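Local coordinates for hypothetical ntf2-like protein (Bacteroides fragilis, PDB 3SBU) that is of unknown function but has a cystatin-like fold and belongs to the NTF2 clan of domains, at residues Phe61-Tyr66 and Trp136-Ile141; Pro145-Glu150 and Asn220-Ser225. All blocks are in the same frame, centred on the assembly; numbering follows the deposited sequence.

In the fold
The chain runs from interaction 1 to interaction 2 through strand 136-143. In interaction 1 its Ile141 pairs with Tyr65 of 61-66, near the end of the strand, inside a mixed sheet. The chain then leaves the strand and enters the loop 145-150, which meets the turn at 220-225 in interaction 2. That turn leads into strand 226-230 of a second, antiparallel sheet. The contact centres lie about 26 Å apart, and the two contacts do not otherwise touch. Interaction 1 is partly buried, while interaction 2 is on the surface. No active site is known. Glycerol lies between the segments of interaction 2, and a glycerol also comes within about 3 Å of the Tyr66 side chain.

Interaction 1: residues Phe61-Tyr66 and Trp136-Ile141; sequences FPLPYY and WMLEAI
Ile141 packs against the Tyr65 ring and the tip of Leu63. Tyr65 and Ile141 form a parallel bridge, and their side chains rise from the same face of the sheet. The two side chains meet at an oblique angle. Ile141 CG2 comes to 3.5 Å from Tyr65 CE2, at the CE2 side of the ring. The carbonyl O of Ile141 lies over one face of the same ring. The other branch of Ile141 turns to Leu63, with Ile141 CD1 3.8 Å from Leu63 CD2.

Leu63 has CG anti to its backbone N (chi1 -176°). Both methyls beyond CG face the strand: Leu63 CD1 lies 3.5 Å from Leu138 O, and Leu63 CD2 meets Ile141 and Leu138. Leu63 and Leu138 cross at about a right angle. Pro64 works differently. It meets the backbone with CG and CD, and Pro64 CD lies 3.2 Å from Glu139 O. Farther on, Ala140 CB sits at the edge of the Tyr66 ring, near the ring plane.

The backbone fixes this register. Ile141 N donates to Pro64 O at 3.2 Å, and Tyr66 N donates to Ile141 O at 2.9 Å. Tyr65 CA adds a CA-H...O contact to Ile141 O at 3.3 Å. Ile141 therefore uses its N and O on the residues flanking Tyr65. Tyr65 itself turns its backbone the other way, to Ser72. This is the pattern of parallel strands. Strands 65-67 and 136-143 are the only parallel neighbours in an otherwise antiparallel six-stranded sheet, consistent with the cystatin-like, NTF2-type fold.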
ATOM      1  N   PHE A  61     -36.273  21.367  16.265  1.00 95.62           N
ATOM      2  CA  PHE A  61     -36.801  20.971  17.570  1.00 97.72           C
ATOM      3  C   PHE A  61     -38.285  21.335  17.715  1.00105.42           C
ATOM      4  O   PHE A  61     -38.652  22.448  17.328  1.00107.56           O
ATOM      5  CB  PHE A  61     -35.991  21.600  18.721  1.00102.20           C
ATOM      6  CG  PHE A  61     -34.598  21.039  18.889  1.00101.08           C
ATOM      7  CD1 PHE A  61     -34.402  19.720  19.285  1.00100.45           C
ATOM      8  CD2 PHE A  61     -33.478  21.836  18.673  1.00103.25           C
ATOM      9  CE1 PHE A  61     -33.116  19.205  19.453  1.00 99.41           C
ATOM     10  CE2 PHE A  61     -32.191  21.320  18.835  1.00104.03           C
ATOM     11  CZ  PHE A  61     -32.018  20.009  19.236  1.00 99.66           C
ATOM     12  N   PRO A  62     -39.145  20.453  18.304  1.00102.26           N
ATOM     13  CA  PRO A  62     -38.855  19.072  18.759  1.00 99.35           C
ATOM     14  C   PRO A  62     -38.513  18.195  17.552  1.00 96.25           C
ATOM     15  O   PRO A  62     -39.164  18.313  16.504  1.00 94.99           O
ATOM     16  CB  PRO A  62     -40.150  18.652  19.468  1.00103.30           C
ATOM     17  CG  PRO A  62     -41.228  19.479  18.820  1.00109.90           C
ATOM     18  CD  PRO A  62     -40.575  20.792  18.467  1.00106.76           C
ATOM     19  N   LEU A  63     -37.439  17.391  17.665  1.00 87.69           N
ATOM     20  CA  LEU A  63     -36.962  16.552  16.562  1.00 81.56           C
ATOM     21  C   LEU A  63     -37.740  15.245  16.467  1.00 81.99           C
ATOM     22  O   LEU A  63     -37.676  14.426  17.389  1.00 82.31           O
ATOM     23  CB  LEU A  63     -35.452  16.266  16.689  1.00 79.52           C
ATOM     24  CG  LEU A  63     -34.779  15.461  15.548  1.00 78.70           C
ATOM     25  CD1 LEU A  63     -34.474  16.347  14.325  1.00 77.96           C
ATOM     26  CD2 LEU A  63     -33.506  14.816  16.029  1.00 77.11           C
ATOM     27  N   PRO A  64     -38.480  15.021  15.362  1.00 76.53           N
ATOM     28  CA  PRO A  64     -39.163  13.724  15.197  1.00 75.49           C
ATOM     29  C   PRO A  64     -38.144  12.578  15.168  1.00 76.88           C
ATOM     30  O   PRO A  64     -37.193  12.630  14.391  1.00 73.43           O
ATOM     31  CB  PRO A  64     -39.890  13.862  13.850  1.00 76.52           C
ATOM     32  CG  PRO A  64     -39.862  15.313  13.521  1.00 82.44           C
ATOM     33  CD  PRO A  64     -38.656  15.882  14.178  1.00 78.16           C
ATOM     34  N   TYR A  65     -38.279  11.620  16.100  1.00 74.42           N
ATOM     35  CA  TYR A  65     -37.435  10.432  16.255  1.00 72.13           C
ATOM     36  C   TYR A  65     -38.324   9.186  16.101  1.00 75.36           C
ATOM     37  O   TYR A  65     -39.262   9.007  16.883  1.00 77.16           O
ATOM     38  CB  TYR A  65     -36.743  10.464  17.641  1.00 75.67           C
ATOM     39  CG  TYR A  65     -35.481   9.630  17.750  1.00 75.52           C
ATOM     40  CD1 TYR A  65     -35.544   8.261  17.998  1.00 76.19           C
ATOM     41  CD2 TYR A  65     -34.222  10.220  17.664  1.00 75.29           C
ATOM     42  CE1 TYR A  65     -34.384   7.491  18.115  1.00 76.19           C
ATOM     43  CE2 TYR A  65     -33.055   9.466  17.799  1.00 74.33           C
ATOM     44  CZ  TYR A  65     -33.140   8.096  17.999  1.00 81.45           C
ATOM     45  OH  TYR A  65     -31.985   7.350  18.111  1.00 78.61           O
ATOM     46  N   TYR A  66     -38.060   8.337  15.113  1.00 68.14           N
ATOM     47  CA  TYR A  66     -38.932   7.185  14.937  1.00 66.58           C
ATOM     48  C   TYR A  66     -38.200   5.890  15.269  1.00 66.24           C
ATOM     49  O   TYR A  66     -37.153   5.605  14.693  1.00 63.14           O
ATOM     50  CB  TYR A  66     -39.511   7.160  13.510  1.00 66.64           C
ATOM     51  CG  TYR A  66     -40.254   8.423  13.135  1.00 70.83           C
ATOM     52  CD1 TYR A  66     -41.606   8.575  13.432  1.00 75.74           C
ATOM     53  CD2 TYR A  66     -39.604   9.470  12.483  1.00 71.38           C
ATOM     54  CE1 TYR A  66     -42.291   9.748  13.099  1.00 78.68           C
ATOM     55  CE2 TYR A  66     -40.276  10.641  12.140  1.00 74.05           C
ATOM     56  CZ  TYR A  66     -41.619  10.775  12.446  1.00 84.11           C
ATOM     57  OH  TYR A  66     -42.269  11.935  12.110  1.00 85.86           O
ATOM     58  N   TRP A 136     -28.567  23.650   5.598  1.00 76.49           N
ATOM     59  CA  TRP A 136     -28.768  22.229   5.950  1.00 72.89           C
ATOM     60  C   TRP A 136     -29.262  22.070   7.383  1.00 77.31           C
ATOM     61  O   TRP A 136     -28.674  22.630   8.314  1.00 80.16           O
ATOM     62  CB  TRP A 136     -27.492  21.411   5.747  1.00 68.66           C
ATOM     63  CG  TRP A 136     -27.135  21.157   4.318  1.00 66.98           C
ATOM     64  CD1 TRP A 136     -26.179  21.801   3.583  1.00 69.85           C
ATOM     65  CD2 TRP A 136     -27.737  20.196   3.443  1.00 64.09           C
ATOM     66  NE1 TRP A 136     -26.146  21.294   2.305  1.00 66.53           N
ATOM     67  CE2 TRP A 136     -27.093  20.310   2.189  1.00 66.38           C
ATOM     68  CE3 TRP A 136     -28.768  19.250   3.592  1.00 63.97           C
ATOM     69  CZ2 TRP A 136     -27.446  19.512   1.090  1.00 63.44           C
ATOM     70  CZ3 TRP A 136     -29.109  18.452   2.508  1.00 62.79           C
ATOM     71  CH2 TRP A 136     -28.454  18.587   1.273  1.00 62.30           C
HETATM   72  N   MSE A 137     -30.370  21.332   7.549  1.00 71.18           N
HETATM   73  CA  MSE A 137     -31.019  21.083   8.840  1.00 71.47           C
HETATM   74  C   MSE A 137     -31.266  19.591   9.072  1.00 74.20           C
HETATM   75  O   MSE A 137     -31.645  18.891   8.132  1.00 71.43           O
HETATM   76  CB  MSE A 137     -32.389  21.806   8.915  1.00 75.61           C
HETATM   77  CG  MSE A 137     -32.346  23.315   8.690  1.00 84.35           C
HETATM   78 SE   MSE A 137     -31.625  24.308  10.181  0.75 95.26          SE
HETATM   79  CE  MSE A 137     -33.035  24.025  11.491  1.00 94.12           C
ATOM     80  N   LEU A 138     -31.122  19.119  10.328  1.00 70.76           N
ATOM     81  CA  LEU A 138     -31.486  17.751  10.690  1.00 67.75           C
ATOM     82  C   LEU A 138     -32.995  17.783  10.937  1.00 73.77           C
ATOM     83  O   LEU A 138     -33.468  18.547  11.782  1.00 76.20           O
ATOM     84  CB  LEU A 138     -30.687  17.216  11.901  1.00 67.45           C
ATOM     85  CG  LEU A 138     -31.060  15.799  12.405  1.00 68.83           C
ATOM     86  CD1 LEU A 138     -30.779  14.741  11.358  1.00 64.47           C
ATOM     87  CD2 LEU A 138     -30.330  15.466  13.677  1.00 68.90           C
ATOM     88  N   GLU A 139     -33.747  17.021  10.137  1.00 68.89           N
ATOM     89  CA  GLU A 139     -35.210  17.005  10.159  1.00 69.97           C
ATOM     90  C   GLU A 139     -35.794  15.860  10.962  1.00 75.49           C
ATOM     91  O   GLU A 139     -36.863  16.039  11.538  1.00 79.61           O
ATOM     92  CB  GLU A 139     -35.757  16.932   8.719  1.00 69.67           C
ATOM     93  CG  GLU A 139     -35.437  18.149   7.866  1.00 76.04           C
ATOM     94  CD  GLU A 139     -36.134  19.451   8.213  1.00 89.46           C
ATOM     95  OE1 GLU A 139     -37.287  19.414   8.699  1.00 80.75           O
ATOM     96  OE2 GLU A 139     -35.532  20.519   7.965  1.00 87.07           O
ATOM     97  N   ALA A 140     -35.146  14.677  10.957  1.00 68.88           N
ATOM     98  CA  ALA A 140     -35.625  13.474  11.643  1.00 68.40           C
ATOM     99  C   ALA A 140     -34.531  12.426  11.773  1.00 69.24           C
ATOM    100  O   ALA A 140     -33.543  12.448  11.032  1.00 68.23           O
ATOM    101  CB  ALA A 140     -36.811  12.866  10.881  1.00 68.56           C
ATOM    102  N   ILE A 141     -34.725  11.500  12.694  1.00 63.91           N
ATOM    103  CA  ILE A 141     -33.857  10.344  12.890  1.00 60.94           C
ATOM    104  C   ILE A 141     -34.774   9.149  12.949  1.00 61.64           C
ATOM    105  O   ILE A 141     -35.788   9.223  13.627  1.00 62.77           O
ATOM    106  CB  ILE A 141     -32.922  10.435  14.146  1.00 65.15           C
ATOM    107  CG1 ILE A 141     -31.906  11.594  14.016  1.00 65.86           C
ATOM    108  CG2 ILE A 141     -32.179   9.093  14.388  1.00 63.62           C
ATOM    109  CD1 ILE A 141     -31.152  11.929  15.307  1.00 68.39           C
TER

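Interaction 2: residues Pro145-Glu150 and Asn220-Ser225; sequences PIEENE and NDDNAS. With GOL (glycerol), chain C.
Asn149 reaches into a type I beta turn, Asp221 to Ala224, and its amide grips Asp222 there. The turn also holds an Asx turn: Asp221 OD1 accepts from Asn223 N at 2.8 Å. It lies in the loop between strand 212-215 and strand 226-230, and the loop 145-150 passes beside it.

The tight part is small. Asn149 ND2 donates to Asp222 OD2 at 2.8 Å, with an N-H...O angle of 160°. OD2 is met on its anti side, 32° out of the carboxylate plane. The same Asn149 ND2 makes a weak bond to Asp222 O, also at 2.8 Å but bent to 138°. Asp222 thus offers both its carboxylate and its backbone carbonyl to one nitrogen. Asn149 OD1 bonds to Asn151 N, which helps fix the rotation of the amide.

Around this grip the contact is loose and lies at the surface of the assembly. Glu147 CB lies 3.9 Å from Asp222 OD1, while the Glu147 carboxylate turns off from the turn. Glu150 OE2 stays 4.2 Å from Asn223 OD1.

A glycerol, probably from the crystallisation liquor, bridges the two loops beside the grip. It accepts a weak bond from Glu147 N to its O1. Both ends of the Asn220 amide hold its far side: Asn220 OD1 accepts from glycerol O2 at 3.0 Å, and Asn220 ND2 donates to glycerol O3 at 3.1 Å.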
ATOM      1  N   PRO A 145     -34.998  -1.990  10.863  1.00 44.70           N
ATOM      2  CA  PRO A 145     -34.206  -3.220  10.731  1.00 43.55           C
ATOM      3  C   PRO A 145     -33.595  -3.293   9.339  1.00 49.81           C
ATOM      4  O   PRO A 145     -34.154  -2.703   8.408  1.00 47.50           O
ATOM      5  CB  PRO A 145     -35.249  -4.321  10.949  1.00 45.61           C
ATOM      6  CG  PRO A 145     -36.537  -3.716  10.558  1.00 50.65           C
ATOM      7  CD  PRO A 145     -36.459  -2.259  10.818  1.00 46.63           C
ATOM      8  N   ILE A 146     -32.472  -4.003   9.172  1.00 49.63           N
ATOM      9  CA  ILE A 146     -31.904  -4.168   7.826  1.00 48.96           C
ATOM     10  C   ILE A 146     -32.867  -5.060   7.024  1.00 55.15           C
ATOM     11  O   ILE A 146     -33.418  -6.019   7.568  1.00 53.62           O
ATOM     12  CB  ILE A 146     -30.444  -4.729   7.796  1.00 50.90           C
ATOM     13  CG1 ILE A 146     -30.360  -6.144   8.464  1.00 52.91           C
ATOM     14  CG2 ILE A 146     -29.423  -3.730   8.364  1.00 50.13           C
ATOM     15  CD1 ILE A 146     -28.980  -6.989   8.267  1.00 57.14           C
ATOM     16  N   GLU A 147     -33.067  -4.750   5.741  1.00 57.06           N
ATOM     17  CA  GLU A 147     -33.930  -5.599   4.914  1.00 59.74           C
ATOM     18  C   GLU A 147     -33.189  -6.889   4.495  1.00 62.93           C
ATOM     19  O   GLU A 147     -31.995  -6.876   4.196  1.00 61.16           O
ATOM     20  CB  GLU A 147     -34.489  -4.843   3.697  1.00 61.63           C
ATOM     21  CG  GLU A 147     -35.941  -5.224   3.407  1.00 78.99           C
ATOM     22  CD  GLU A 147     -36.938  -5.171   4.561  1.00 95.31           C
ATOM     23  OE1 GLU A 147     -37.079  -4.090   5.182  1.00 75.97           O
ATOM     24  OE2 GLU A 147     -37.587  -6.209   4.833  1.00 82.66           O
ATOM     25  N   GLU A 148     -33.888  -7.995   4.544  1.00 60.75           N
ATOM     26  CA  GLU A 148     -33.285  -9.270   4.198  1.00 60.70           C
ATOM     27  C   GLU A 148     -34.124 -10.005   3.144  1.00 66.13           C
ATOM     28  O   GLU A 148     -35.303  -9.697   2.969  1.00 67.73           O
ATOM     29  CB  GLU A 148     -33.077 -10.121   5.466  1.00 62.28           C
ATOM     30  CG  GLU A 148     -31.737  -9.786   6.105  1.00 70.62           C
ATOM     31  CD  GLU A 148     -31.338 -10.420   7.423  1.00 84.81           C
ATOM     32  OE1 GLU A 148     -32.190 -11.063   8.074  1.00 66.57           O
ATOM     33  OE2 GLU A 148     -30.162 -10.250   7.815  1.00 82.58           O
ATOM     34  N   ASN A 149     -33.500 -10.947   2.427  1.00 62.02           N
ATOM     35  CA  ASN A 149     -34.147 -11.762   1.397  1.00 62.71           C
ATOM     36  C   ASN A 149     -33.618 -13.215   1.481  1.00 66.57           C
ATOM     37  O   ASN A 149     -32.990 -13.594   2.478  1.00 65.83           O
ATOM     38  CB  ASN A 149     -33.967 -11.129  -0.017  1.00 61.75           C
ATOM     39  CG  ASN A 149     -32.539 -10.855  -0.410  1.00 88.54           C
ATOM     40  OD1 ASN A 149     -31.746 -11.758  -0.642  1.00 81.68           O
ATOM     41  ND2 ASN A 149     -32.177  -9.595  -0.515  1.00 87.77           N
ATOM     42  N   GLU A 150     -33.899 -14.026   0.447  1.00 63.98           N
ATOM     43  CA  GLU A 150     -33.531 -15.445   0.347  1.00 64.54           C
ATOM     44  C   GLU A 150     -32.002 -15.656   0.188  1.00 64.54           C
ATOM     45  O   GLU A 150     -31.474 -16.671   0.639  1.00 64.94           O
ATOM     46  CB  GLU A 150     -34.311 -16.133  -0.810  1.00 68.14           C
ATOM     47  CG  GLU A 150     -34.303 -15.409  -2.162  1.00 81.88           C
ATOM     48  CD  GLU A 150     -35.196 -14.186  -2.338  1.00106.37           C
ATOM     49  OE1 GLU A 150     -36.209 -14.063  -1.609  1.00108.11           O
ATOM     50  OE2 GLU A 150     -34.883 -13.353  -3.220  1.00 91.65           O
ATOM     51  N   ASN A 220     -29.733   1.446  -3.469  1.00 43.27           N
ATOM     52  CA  ASN A 220     -29.462   0.605  -2.313  1.00 44.83           C
ATOM     53  C   ASN A 220     -30.534  -0.466  -2.304  1.00 50.67           C
ATOM     54  O   ASN A 220     -31.538  -0.345  -1.605  1.00 52.18           O
ATOM     55  CB  ASN A 220     -29.467   1.463  -1.046  1.00 48.85           C
ATOM     56  CG  ASN A 220     -29.047   0.751   0.206  1.00 73.92           C
ATOM     57  OD1 ASN A 220     -29.201   1.282   1.303  1.00 78.36           O
ATOM     58  ND2 ASN A 220     -28.461  -0.429   0.083  1.00 63.56           N
ATOM     59  N   ASP A 221     -30.358  -1.476  -3.159  1.00 46.76           N
ATOM     60  CA  ASP A 221     -31.334  -2.562  -3.321  1.00 46.48           C
ATOM     61  C   ASP A 221     -30.774  -3.817  -2.663  1.00 50.05           C
ATOM     62  O   ASP A 221     -29.650  -4.206  -2.969  1.00 47.25           O
ATOM     63  CB  ASP A 221     -31.619  -2.743  -4.823  1.00 48.89           C
ATOM     64  CG  ASP A 221     -32.401  -3.969  -5.295  1.00 70.27           C
ATOM     65  OD1 ASP A 221     -32.954  -4.698  -4.437  1.00 70.50           O
ATOM     66  OD2 ASP A 221     -32.441  -4.211  -6.533  1.00 83.72           O
ATOM     67  N   ASP A 222     -31.544  -4.476  -1.757  1.00 48.69           N
ATOM     68  CA  ASP A 222     -30.988  -5.661  -1.086  1.00 48.65           C
ATOM     69  C   ASP A 222     -30.956  -6.874  -2.015  1.00 49.24           C
ATOM     70  O   ASP A 222     -30.289  -7.837  -1.689  1.00 51.02           O
ATOM     71  CB  ASP A 222     -31.668  -5.983   0.262  1.00 53.54           C
ATOM     72  CG  ASP A 222     -33.146  -6.238   0.152  1.00 71.05           C
ATOM     73  OD1 ASP A 222     -33.898  -5.266  -0.118  1.00 75.98           O
ATOM     74  OD2 ASP A 222     -33.560  -7.390   0.386  1.00 76.14           O
ATOM     75  N   ASN A 223     -31.543  -6.796  -3.208  1.00 44.43           N
ATOM     76  CA  ASN A 223     -31.399  -7.879  -4.180  1.00 43.79           C
ATOM     77  C   ASN A 223     -30.187  -7.642  -5.131  1.00 42.32           C
ATOM     78  O   ASN A 223     -29.835  -8.540  -5.895  1.00 40.23           O
ATOM     79  CB  ASN A 223     -32.683  -8.052  -4.983  1.00 50.05           C
ATOM     80  CG  ASN A 223     -33.872  -8.368  -4.112  1.00 88.26           C
ATOM     81  OD1 ASN A 223     -33.848  -9.306  -3.288  1.00 81.74           O
ATOM     82  ND2 ASN A 223     -34.912  -7.546  -4.237  1.00 82.28           N
ATOM     83  N   ALA A 224     -29.559  -6.447  -5.087  1.00 37.63           N
ATOM     84  CA  ALA A 224     -28.386  -6.120  -5.950  1.00 36.44           C
ATOM     85  C   ALA A 224     -27.308  -7.215  -5.825  1.00 37.60           C
ATOM     86  O   ALA A 224     -27.022  -7.642  -4.715  1.00 35.43           O
ATOM     87  CB  ALA A 224     -27.804  -4.766  -5.551  1.00 35.66           C
ATOM     88  N   SER A 225     -26.742  -7.687  -6.936  1.00 33.82           N
ATOM     89  CA  SER A 225     -25.713  -8.735  -6.913  1.00 32.47           C
ATOM     90  C   SER A 225     -24.276  -8.155  -6.787  1.00 37.74           C
ATOM     91  O   SER A 225     -23.313  -8.914  -6.697  1.00 38.50           O
ATOM     92  CB  SER A 225     -25.838  -9.641  -8.137  1.00 33.44           C
ATOM     93  OG  SER A 225     -25.539  -8.929  -9.319  1.00 43.14           O
TER
HETATM   94  C1  GOL C 285     -30.064  -1.786   4.942  1.00 83.99           C
HETATM   95  O1  GOL C 285     -31.380  -2.210   4.451  1.00 81.85           O
HETATM   96  C2  GOL C 285     -29.091  -1.132   3.893  1.00 83.91           C
HETATM   97  O2  GOL C 285     -28.785   0.284   4.094  1.00 84.59           O
HETATM   98  C3  GOL C 285     -27.792  -1.930   3.801  1.00 84.02           C
HETATM   99  O3  GOL C 285     -27.086  -1.525   2.623  1.00 84.12           O